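Local coordinates for protein alpha-glucosidase (Pseudoalteromonas sp. K8, PDB 5HQA) that hydrolyses alpha-glucosides as a chloride-activated glycoside hydrolase of family 97 that binds calcium and the inhibitor acarbose, at residues A[551-556]-A[573-578]; A[569-574]-A[583-588]; A[258-263]-A[448-453]. One frame throughout, in Å; residues are numbered along the deposited sequence. Where two conformers were deposited one is given.

Interaction 1: residues A[551-556]-A[573-578]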
loop_
_atom_site.group_PDB
_atom_site.type_symbol
_atom_site.label_atom_id
_atom_site.label_comp_id
_atom_site.label_asym_id
_atom_site.label_seq_id
_atom_site.Cartn_x
_atom_site.Cartn_y
_atom_site.Cartn_z
ATOM N N PRO A 551 -1.006 -19.128 2.150
ATOM C CA PRO A 551 -1.203 -18.566 0.809
ATOM C C PRO A 551 -1.037 -17.046 0.832
ATOM O O PRO A 551 -0.833 -16.433 1.884
ATOM C CB PRO A 551 -2.636 -18.979 0.465
ATOM C CG PRO A 551 -3.323 -19.107 1.787
ATOM C CD PRO A 551 -2.271 -19.544 2.778
ATOM N N THR A 552 -1.095 -16.445 -0.366
ATOM C CA THR A 552 -1.010 -14.996 -0.523
ATOM C C THR A 552 -2.189 -14.453 -1.326
ATOM O O THR A 552 -2.174 -13.281 -1.729
ATOM C CB THR A 552 0.301 -14.577 -1.204
ATOM O OG1 THR A 552 0.266 -14.964 -2.583
ATOM C CG2 THR A 552 1.509 -15.232 -0.535
ATOM N N ASP A 553 -3.200 -15.271 -1.572
ATOM C CA ASP A 553 -4.325 -14.899 -2.416
ATOM C C ASP A 553 -5.579 -15.437 -1.747
ATOM O O ASP A 553 -5.625 -16.609 -1.362
ATOM C CB ASP A 553 -4.142 -15.472 -3.825
ATOM C CG ASP A 553 -5.108 -14.879 -4.830
ATOM O OD1 ASP A 553 -5.446 -15.592 -5.799
ATOM O OD2 ASP A 553 -5.523 -13.707 -4.659
ATOM N N TRP A 554 -6.585 -14.585 -1.588
ATOM C CA TRP A 554 -7.650 -14.859 -0.642
ATOM C C TRP A 554 -8.997 -14.683 -1.311
ATOM O O TRP A 554 -9.207 -13.716 -2.051
ATOM C CB TRP A 554 -7.551 -13.914 0.563
ATOM C CG TRP A 554 -6.177 -13.871 1.171
ATOM C CD1 TRP A 554 -5.210 -12.919 0.967
ATOM C CD2 TRP A 554 -5.617 -14.822 2.082
ATOM N NE1 TRP A 554 -4.083 -13.224 1.697
ATOM C CE2 TRP A 554 -4.307 -14.389 2.388
ATOM C CE3 TRP A 554 -6.094 -16.010 2.660
ATOM C CZ2 TRP A 554 -3.472 -15.092 3.260
ATOM C CZ3 TRP A 554 -5.262 -16.706 3.534
ATOM C CH2 TRP A 554 -3.965 -16.243 3.822
ATOM N N GLN A 555 -9.920 -15.615 -1.063
ATOM C CA GLN A 555 -11.267 -15.371 -1.562
ATOM C C GLN A 555 -12.078 -14.481 -0.630
ATOM O O GLN A 555 -13.034 -13.847 -1.089
ATOM C CB GLN A 555 -12.015 -16.681 -1.825
ATOM C CG GLN A 555 -12.007 -17.687 -0.711
ATOM C CD GLN A 555 -12.922 -18.857 -1.035
ATOM O OE1 GLN A 555 -14.076 -18.652 -1.413
ATOM N NE2 GLN A 555 -12.409 -20.081 -0.918
ATOM N N GLN A 556 -11.711 -14.399 0.650
ATOM C CA GLN A 556 -12.367 -13.471 1.568
ATOM C C GLN A 556 -11.382 -13.053 2.652
ATOM O O GLN A 556 -10.471 -13.803 3.003
ATOM C CB GLN A 556 -13.631 -14.084 2.195
ATOM C CG GLN A 556 -14.514 -13.081 2.962
ATOM C CD GLN A 556 -14.843 -11.812 2.155
ATOM O OE1 GLN A 556 -14.085 -10.837 2.166
ATOM N NE2 GLN A 556 -15.973 -11.833 1.442
ATOM N N LYS A 573 -9.777 -16.360 4.078
ATOM C CA LYS A 573 -10.024 -17.666 3.482
ATOM C C LYS A 573 -9.268 -17.760 2.166
ATOM O O LYS A 573 -9.381 -16.868 1.321
ATOM C CB LYS A 573 -11.521 -17.896 3.248
ATOM C CG LYS A 573 -11.861 -19.357 2.997
ATOM C CD LYS A 573 -13.358 -19.557 2.706
ATOM C CE LYS A 573 -13.678 -21.042 2.565
ATOM N NZ LYS A 573 -15.118 -21.286 2.268
ATOM N N GLU A 574 -8.506 -18.840 1.990
ATOM C CA GLU A 574 -7.634 -18.939 0.831
ATOM C C GLU A 574 -8.449 -19.025 -0.452
ATOM O O GLU A 574 -9.528 -19.621 -0.486
ATOM C CB GLU A 574 -6.728 -20.160 0.948
ATOM C CG GLU A 574 -7.471 -21.452 0.829
ATOM C CD GLU A 574 -6.609 -22.649 1.157
ATOM O OE1 GLU A 574 -5.441 -22.443 1.561
ATOM O OE2 GLU A 574 -7.108 -23.785 1.022
ATOM N N ARG A 575 -7.933 -18.409 -1.510
ATOM C CA ARG A 575 -8.544 -18.561 -2.819
ATOM C C ARG A 575 -8.130 -19.895 -3.430
ATOM O O ARG A 575 -6.978 -20.318 -3.306
ATOM C CB ARG A 575 -8.132 -17.415 -3.740
ATOM C CG ARG A 575 -8.704 -17.542 -5.150
ATOM C CD ARG A 575 -9.388 -16.268 -5.540
ATOM N NE ARG A 575 -9.858 -16.249 -6.920
ATOM C CZ ARG A 575 -9.965 -15.131 -7.630
ATOM N NH1 ARG A 575 -9.616 -13.977 -7.081
ATOM N NH2 ARG A 575 -10.400 -15.167 -8.881
ATOM N N LYS A 576 -9.079 -20.559 -4.093
ATOM C CA LYS A 576 -8.783 -21.809 -4.793
ATOM C C LYS A 576 -7.925 -21.517 -6.019
ATOM O O LYS A 576 -8.377 -20.871 -6.971
ATOM C CB LYS A 576 -10.067 -22.526 -5.191
ATOM C CG LYS A 576 -9.813 -23.767 -6.022
ATOM C CD LYS A 576 -11.108 -24.486 -6.321
ATOM C CE LYS A 576 -10.849 -25.721 -7.159
ATOM N NZ LYS A 576 -12.080 -26.561 -7.288
ATOM N N ARG A 577 -6.689 -22.007 -5.995
ATOM C CA ARG A 577 -5.675 -21.692 -6.990
ATOM C C ARG A 577 -4.429 -22.503 -6.666
ATOM O O ARG A 577 -4.078 -22.635 -5.488
ATOM C CB ARG A 577 -5.345 -20.190 -6.987
ATOM C CG ARG A 577 -4.493 -19.745 -8.169
ATOM C CD ARG A 577 -3.733 -18.413 -7.948
ATOM N NE ARG A 577 -2.986 -18.057 -9.160
ATOM C CZ ARG A 577 -3.262 -17.016 -9.943
ATOM N NH1 ARG A 577 -4.250 -16.191 -9.623
ATOM N NH2 ARG A 577 -2.538 -16.788 -11.035
ATOM N N ASP A 578 -3.762 -23.052 -7.682
ATOM C CA ASP A 578 -2.463 -23.735 -7.513
ATOM C C ASP A 578 -2.667 -24.886 -6.531
ATOM O O ASP A 578 -3.601 -25.683 -6.719
ATOM C CB ASP A 578 -1.387 -22.730 -7.094
ATOM C CG ASP A 578 -1.200 -21.605 -8.089
ATOM O OD1 ASP A 578 -1.347 -21.846 -9.311
ATOM O OD2 ASP A 578 -0.895 -20.477 -7.633
HETATM O O HOH W 1 -8.357 -13.383 -4.545
HETATM O O HOH W 2 -4.588 -19.034 -2.732
HETATM O O HOH W 3 -6.381 -15.750 -8.114
HETATM O O HOH W 4 -15.731 -20.334 -0.294
#

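Interaction 2: residues A[569-574]-A[583-588]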
loop_
_atom_site.group_PDB
_atom_site.type_symbol
_atom_site.label_atom_id
_atom_site.label_comp_id
_atom_site.label_asym_id
_atom_site.label_seq_id
_atom_site.Cartn_x
_atom_site.Cartn_y
_atom_site.Cartn_z
ATOM N N VAL A 569 -6.615 -8.118 14.376
ATOM C CA VAL A 569 -6.841 -9.541 14.135
ATOM C C VAL A 569 -7.491 -9.689 12.767
ATOM O O VAL A 569 -8.562 -9.118 12.523
ATOM C CB VAL A 569 -7.736 -10.178 15.210
ATOM C CG1 VAL A 569 -7.863 -11.686 14.963
ATOM C CG2 VAL A 569 -7.188 -9.894 16.601
ATOM N N PHE A 570 -6.862 -10.469 11.882
ATOM C CA PHE A 570 -7.381 -10.749 10.548
ATOM C C PHE A 570 -7.698 -12.228 10.428
ATOM O O PHE A 570 -6.935 -13.068 10.908
ATOM C CB PHE A 570 -6.360 -10.396 9.464
ATOM C CG PHE A 570 -6.690 -9.166 8.667
ATOM C CD1 PHE A 570 -7.656 -9.208 7.672
ATOM C CD2 PHE A 570 -5.989 -7.987 8.871
ATOM C CE1 PHE A 570 -7.946 -8.073 6.909
ATOM C CE2 PHE A 570 -6.267 -6.856 8.112
ATOM C CZ PHE A 570 -7.241 -6.907 7.129
ATOM N N ALA A 571 -8.825 -12.544 9.789
ATOM C CA ALA A 571 -9.115 -13.887 9.304
ATOM C C ALA A 571 -9.307 -13.819 7.792
ATOM O O ALA A 571 -9.998 -12.922 7.292
ATOM C CB ALA A 571 -10.358 -14.467 9.985
ATOM N N ARG A 572 -8.681 -14.746 7.060
ATOM C CA ARG A 572 -8.789 -14.759 5.605
ATOM C C ARG A 572 -8.957 -16.190 5.110
ATOM O O ARG A 572 -8.345 -17.119 5.647
ATOM C CB ARG A 572 -7.560 -14.126 4.929
ATOM C CG ARG A 572 -7.168 -12.754 5.448
ATOM C CD ARG A 572 -5.998 -12.211 4.645
ATOM N NE ARG A 572 -5.335 -11.069 5.277
ATOM C CZ ARG A 572 -5.491 -9.800 4.906
ATOM N NH1 ARG A 572 -6.311 -9.487 3.905
ATOM N NH2 ARG A 572 -4.817 -8.835 5.532
ATOM N N LYS A 573 -9.777 -16.360 4.078
ATOM C CA LYS A 573 -10.024 -17.666 3.482
ATOM C C LYS A 573 -9.268 -17.760 2.166
ATOM O O LYS A 573 -9.381 -16.868 1.321
ATOM C CB LYS A 573 -11.521 -17.896 3.248
ATOM C CG LYS A 573 -11.861 -19.357 2.997
ATOM C CD LYS A 573 -13.358 -19.557 2.706
ATOM C CE LYS A 573 -13.678 -21.042 2.565
ATOM N NZ LYS A 573 -15.118 -21.286 2.268
ATOM N N GLU A 574 -8.506 -18.840 1.990
ATOM C CA GLU A 574 -7.634 -18.939 0.831
ATOM C C GLU A 574 -8.449 -19.025 -0.452
ATOM O O GLU A 574 -9.528 -19.621 -0.486
ATOM C CB GLU A 574 -6.728 -20.160 0.948
ATOM C CG GLU A 574 -7.471 -21.452 0.829
ATOM C CD GLU A 574 -6.609 -22.649 1.157
ATOM O OE1 GLU A 574 -5.441 -22.443 1.561
ATOM O OE2 GLU A 574 -7.108 -23.785 1.022
ATOM N N ASN A 583 -10.347 -24.263 0.767
ATOM C CA ASN A 583 -11.117 -24.607 1.954
ATOM C C ASN A 583 -10.505 -24.129 3.265
ATOM O O ASN A 583 -11.227 -24.061 4.265
ATOM C CB ASN A 583 -11.317 -26.122 2.033
ATOM C CG ASN A 583 -12.069 -26.664 0.846
ATOM O OD1 ASN A 583 -11.687 -27.685 0.274
ATOM N ND2 ASN A 583 -13.134 -25.977 0.458
ATOM N N ASP A 584 -9.210 -23.802 3.301
ATOM C CA ASP A 584 -8.573 -23.424 4.559
ATOM C C ASP A 584 -8.772 -21.944 4.874
ATOM O O ASP A 584 -8.766 -21.090 3.979
ATOM C CB ASP A 584 -7.076 -23.726 4.524
ATOM C CG ASP A 584 -6.777 -25.201 4.568
ATOM O OD1 ASP A 584 -5.575 -25.544 4.620
ATOM O OD2 ASP A 584 -7.734 -26.013 4.555
ATOM N N TRP A 585 -8.936 -21.653 6.162
ATOM C CA TRP A 585 -8.897 -20.302 6.704
ATOM C C TRP A 585 -7.570 -20.077 7.414
ATOM O O TRP A 585 -6.918 -21.016 7.874
ATOM C CB TRP A 585 -10.036 -20.063 7.695
ATOM C CG TRP A 585 -11.379 -19.827 7.080
ATOM C CD1 TRP A 585 -12.291 -20.772 6.694
ATOM C CD2 TRP A 585 -11.980 -18.557 6.821
ATOM N NE1 TRP A 585 -13.422 -20.163 6.197
ATOM C CE2 TRP A 585 -13.255 -18.803 6.264
ATOM C CE3 TRP A 585 -11.561 -17.230 7.001
ATOM C CZ2 TRP A 585 -14.113 -17.774 5.882
ATOM C CZ3 TRP A 585 -12.415 -16.206 6.614
ATOM C CH2 TRP A 585 -13.677 -16.489 6.063
ATOM N N TYR A 586 -7.185 -18.809 7.511
ATOM C CA TYR A 586 -5.973 -18.412 8.210
ATOM C C TYR A 586 -6.283 -17.226 9.106
ATOM O O TYR A 586 -7.162 -16.421 8.800
ATOM C CB TYR A 586 -4.864 -18.047 7.225
ATOM C CG TYR A 586 -4.239 -19.261 6.587
ATOM C CD1 TYR A 586 -4.884 -19.943 5.557
ATOM C CD2 TYR A 586 -3.011 -19.736 7.031
ATOM C CE1 TYR A 586 -4.316 -21.075 4.986
ATOM C CE2 TYR A 586 -2.433 -20.853 6.464
ATOM C CZ TYR A 586 -3.088 -21.518 5.448
ATOM O OH TYR A 586 -2.502 -22.625 4.890
ATOM N N LEU A 587 -5.564 -17.121 10.219
ATOM C CA LEU A 587 -5.727 -15.984 11.109
ATOM C C LEU A 587 -4.358 -15.428 11.476
ATOM O O LEU A 587 -3.403 -16.186 11.683
ATOM C CB LEU A 587 -6.507 -16.379 12.380
ATOM C CG LEU A 587 -6.728 -15.293 13.439
ATOM C CD1 LEU A 587 -8.055 -15.505 14.150
ATOM C CD2 LEU A 587 -5.577 -15.255 14.451
ATOM N N GLY A 588 -4.266 -14.108 11.558
ATOM C CA GLY A 588 -3.079 -13.488 12.108
ATOM C C GLY A 588 -3.485 -12.386 13.064
ATOM O O GLY A 588 -4.449 -11.655 12.805
HETATM O O HOH W 5 -3.871 -24.053 3.126
#

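Interaction 3: residues A[258-263]-A[448-453]. With FMT (formic acid), chain L.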
loop_
_atom_site.group_PDB
_atom_site.type_symbol
_atom_site.label_atom_id
_atom_site.label_comp_id
_atom_site.label_asym_id
_atom_site.label_seq_id
_atom_site.Cartn_x
_atom_site.Cartn_y
_atom_site.Cartn_z
ATOM N N VAL A 258 -5.172 -11.585 -17.462
ATOM C CA VAL A 258 -4.000 -11.327 -16.629
ATOM C C VAL A 258 -3.659 -12.577 -15.827
ATOM O O VAL A 258 -3.107 -12.496 -14.720
ATOM C CB VAL A 258 -4.211 -10.102 -15.717
ATOM C CG1 VAL A 258 -4.280 -8.831 -16.555
ATOM C CG2 VAL A 258 -5.476 -10.253 -14.900
ATOM N N SER A 259 -3.950 -13.748 -16.400
ATOM C CA SER A 259 -3.578 -14.997 -15.747
ATOM C C SER A 259 -2.064 -15.151 -15.616
ATOM O O SER A 259 -1.603 -15.993 -14.835
ATOM C CB SER A 259 -4.174 -16.183 -16.511
ATOM O OG SER A 259 -3.704 -16.202 -17.846
ATOM N N TRP A 260 -1.284 -14.349 -16.346
ATOM C CA TRP A 260 0.170 -14.365 -16.237
ATOM C C TRP A 260 0.692 -13.633 -15.007
ATOM O O TRP A 260 1.906 -13.650 -14.763
ATOM C CB TRP A 260 0.794 -13.755 -17.490
ATOM C CG TRP A 260 0.208 -12.420 -17.894
ATOM C CD1 TRP A 260 -0.838 -12.206 -18.750
ATOM C CD2 TRP A 260 0.653 -11.121 -17.474
ATOM N NE1 TRP A 260 -1.073 -10.855 -18.884
ATOM C CE2 TRP A 260 -0.171 -10.170 -18.113
ATOM C CE3 TRP A 260 1.666 -10.673 -16.618
ATOM C CZ2 TRP A 260 -0.011 -8.796 -17.924
ATOM C CZ3 TRP A 260 1.820 -9.308 -16.428
ATOM C CH2 TRP A 260 0.986 -8.388 -17.078
ATOM N N VAL A 261 -0.180 -12.973 -14.252
ATOM C CA VAL A 261 0.171 -12.391 -12.961
ATOM C C VAL A 261 -0.062 -13.461 -11.899
ATOM O O VAL A 261 -1.190 -13.943 -11.733
ATOM C CB VAL A 261 -0.665 -11.136 -12.674
ATOM C CG1 VAL A 261 -0.294 -10.569 -11.318
ATOM C CG2 VAL A 261 -0.475 -10.090 -13.766
ATOM N N LYS A 262 1.002 -13.844 -11.191
ATOM C CA LYS A 262 0.985 -15.003 -10.292
ATOM C C LYS A 262 1.273 -14.590 -8.856
ATOM O O LYS A 262 2.442 -14.339 -8.504
ATOM C CB LYS A 262 2.013 -16.049 -10.732
ATOM C CG LYS A 262 1.859 -16.568 -12.164
ATOM C CD LYS A 262 0.532 -17.294 -12.381
ATOM C CE LYS A 262 0.645 -18.333 -13.496
ATOM N NZ LYS A 262 1.701 -17.959 -14.485
ATOM N N PRO A 263 0.263 -14.524 -7.986
ATOM C CA PRO A 263 0.542 -14.344 -6.556
ATOM C C PRO A 263 1.374 -15.504 -6.034
ATOM O O PRO A 263 1.255 -16.635 -6.510
ATOM C CB PRO A 263 -0.853 -14.332 -5.918
ATOM C CG PRO A 263 -1.787 -13.990 -7.047
ATOM C CD PRO A 263 -1.179 -14.627 -8.262
ATOM N N TYR A 448 -4.920 -2.034 -13.658
ATOM C CA TYR A 448 -3.670 -2.599 -14.168
ATOM C C TYR A 448 -3.230 -3.684 -13.201
ATOM O O TYR A 448 -2.397 -3.445 -12.318
ATOM C CB TYR A 448 -2.593 -1.524 -14.313
ATOM C CG TYR A 448 -3.055 -0.401 -15.198
ATOM C CD1 TYR A 448 -3.044 -0.535 -16.581
ATOM C CD2 TYR A 448 -3.550 0.774 -14.655
ATOM C CE1 TYR A 448 -3.490 0.485 -17.404
ATOM C CE2 TYR A 448 -3.995 1.799 -15.468
ATOM C CZ TYR A 448 -3.965 1.646 -16.839
ATOM O OH TYR A 448 -4.413 2.668 -17.641
ATOM N N PRO A 449 -3.782 -4.892 -13.334
ATOM C CA PRO A 449 -3.533 -5.934 -12.332
ATOM C C PRO A 449 -2.106 -6.456 -12.295
ATOM O O PRO A 449 -1.824 -7.328 -11.466
ATOM C CB PRO A 449 -4.508 -7.044 -12.740
ATOM C CG PRO A 449 -5.612 -6.315 -13.494
ATOM C CD PRO A 449 -4.898 -5.233 -14.235
ATOM N N ASN A 450 -1.189 -5.977 -13.133
ATOM C CA ASN A 450 0.206 -6.359 -12.958
ATOM C C ASN A 450 0.940 -5.445 -11.986
ATOM O O ASN A 450 2.112 -5.696 -11.687
ATOM C CB ASN A 450 0.940 -6.383 -14.301
ATOM C CG ASN A 450 1.123 -5.011 -14.880
ATOM O OD1 ASN A 450 0.203 -4.195 -14.857
ATOM N ND2 ASN A 450 2.321 -4.726 -15.377
ATOM N N TRP A 451 0.287 -4.393 -11.486
ATOM C CA TRP A 451 0.879 -3.543 -10.451
ATOM C C TRP A 451 0.547 -4.185 -9.107
ATOM O O TRP A 451 -0.402 -3.809 -8.416
ATOM C CB TRP A 451 0.355 -2.114 -10.546
ATOM C CG TRP A 451 1.324 -1.097 -9.996
ATOM C CD1 TRP A 451 2.466 -1.350 -9.286
ATOM C CD2 TRP A 451 1.253 0.324 -10.147
ATOM N NE1 TRP A 451 3.107 -0.172 -8.980
ATOM C CE2 TRP A 451 2.383 0.870 -9.499
ATOM C CE3 TRP A 451 0.348 1.187 -10.771
ATOM C CZ2 TRP A 451 2.630 2.243 -9.455
ATOM C CZ3 TRP A 451 0.598 2.553 -10.733
ATOM C CH2 TRP A 451 1.729 3.066 -10.081
ATOM N N ILE A 452 1.352 -5.182 -8.735
ATOM C CA ILE A 452 0.886 -6.135 -7.729
ATOM C C ILE A 452 1.092 -5.631 -6.304
ATOM O O ILE A 452 0.284 -5.939 -5.420
ATOM C CB ILE A 452 1.544 -7.512 -7.939
ATOM C CG1 ILE A 452 3.068 -7.399 -7.969
ATOM C CG2 ILE A 452 1.033 -8.127 -9.227
ATOM C CD1 ILE A 452 3.762 -8.735 -8.082
ATOM N N THR A 453 2.134 -4.850 -6.041
ATOM C CA THR A 453 2.383 -4.409 -4.677
ATOM C C THR A 453 3.373 -3.247 -4.714
ATOM O O THR A 453 3.889 -2.871 -5.772
ATOM C CB THR A 453 2.879 -5.579 -3.811
ATOM O OG1 THR A 453 2.780 -5.233 -2.423
ATOM C CG2 THR A 453 4.334 -5.954 -4.151
HETATM C C FMT L . -1.819 -8.461 -21.641
HETATM O O1 FMT L . -0.901 -7.637 -21.643
HETATM O O2 FMT L . -2.480 -8.763 -20.643
#

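Interaction 1: residues A[551-556]-A[573-578]
A classic beta bulge, with Gln555 and Gln556 both facing Lys573, opens the antiparallel pairing of strands 554-563 and 567-574 in the C-terminal beta domain. Lys573 O takes Gln555 N at 2.7 Å and Gln556 N only weakly, at 3.5 Å; Lys573 N donates to Gln556 O. Past the non-hydrogen-bonded pair Trp554 and Glu574, Arg575 N donates to Asp553 O, 2.9 Å away. The side chain of Gln555 adds a further clasp: CG stands between the backbone N and the carbonyl carbon (chi1 50°), the chain runs on extended, and NE2 donates to Glu574 O at 2.9 Å with the acceptor close to the amide plane. The methylenes of Lys573 lie against this amide, Lys573 CD 3.8 Å from Gln555 NE2, and a water joins Gln555 OE1 to Lys573 NZ, which also forms a salt bridge with Asp606. Asp553 OD1 packs on CB of Arg575 at 3.8 Å without a direct salt bridge to Arg575 or Arg577; a water links Asp553 OD1 to Arg577 NH1. Pro551 CG meets Glu574 CB at 3.7 Å, the two side chains crossing at about a right angle. The loop between strands 53-67 and 75-89 closes one side, Gly71 N binding Asp553 OD2 and Gln68 O binding Arg575 NH1, while strand 585-591 pairs with the other edge of strand 567-574.

Interaction 2: residues A[569-574]-A[583-588]
Main-chain bonds join Phe570 to Gly588 and Arg572 to Tyr586 as antiparallel hydrogen-bonded pairs, each closed by two N-H...O bonds of 2.8 to 2.9 Å. Beyond them Glu574 N donates to Asp584 O at 3.0 Å. The carbonyls draw CA-H contacts, such as Ala571 CA to Tyr586 O at 3.2 Å. A CH-pi contact sets Lys573 CB 3.5 Å above the centre of the six-membered ring of Trp585, while the extended lysine chain continues across the indole, its CD near NE1. Asp606 OD1 accepts a hydrogen bond from Trp585 NE1, and its OD2 forms a salt bridge with Lys573 NZ. This is a hairpin of strands 567-574 and 585-591, the second and third strands across the C-terminal six-stranded antiparallel sheet. Apolar contacts on the same face as Trp585 bring Val569 CG1 to Leu587 CD1 at 3.9 Å. At the loop end the backbone Asp584 N donates a hydrogen bond to Glu574 OE2 at 3.1 Å, from above the carboxylate plane, and one water gives protons to Glu574 OE1 and Asp584 OD1 while accepting from Tyr586 OH. Arg657 NH2 forms a salt bridge with Asp584 OD1, which would partly offset the two carboxylate charges.

Interaction 3: residues A[258-263]-A[448-453]
Val258 meets Pro449 first, its CG2 lying 4.0 Å from Pro449 CB, with the two side chains crossing at about a right angle. Val258 also starts a type I turn, closed by Val261 N donating to Val258 O. At the third turn position Trp260 holds CG between its backbone N and carbonyl carbon (chi1 49°), and the far end of the indole reaches the second segment: Trp260 CH2 touches Asn450 CB at 3.4 Å, the ring 61° from the plane of the Asn450 amide, whose ND2 donates to Ile431 O. At the pyrrole edge Trp260 NE1 donates to O2 of a formic acid molecule at 3.1 Å, in the ring plane; the formic acid is probably from the crystallisation liquor. Segment 258-263 leads into strand 264-269 and segment 448-453 runs from a turn onto strand 451-454, two strands of the parallel sheet of the TIM-barrel catalytic domain, so the contact joins turns at the N-terminal ends of barrel strands. The turn of the second segment is also type I, with Trp451 N bonded to Tyr448 O. Val261 CG2 sits over one face of the Trp260 ring, offset toward the rim, and approaches Asn450 CA at 3.9 Å. Val261 CG1 presses on Ile452 CG2 at 3.5 Å, a tight carbon pair, and lies 3.6 Å from Pro449 O, which accepts a hydrogen bond from Trp70 NE1.

In the fold
Interactions 1 and 2 belong to one antiparallel sheet and share Lys573 and Glu574 on strand 567-574, which pairs with 554-563 on one side and 585-591 on the other. The 569-574 to 583-588 contact is buried and regular; the 551-556 to 573-578 contact is only partly buried, irregular and rich in water and charge. Between them Trp554 CE3 packs on Arg572 CB, and Pro551 on Tyr586. Interaction 3 is buried at the N-terminal ends of barrel strands and has no hydrogen bond across it, relying on aliphatic and aromatic packing of turns. It touches interaction 1 through Arg577, weakly hydrogen-bonded to Val261 O and packed on Lys262 and Pro263, and so abuts the C-terminal sheet; interaction 2 stays apart.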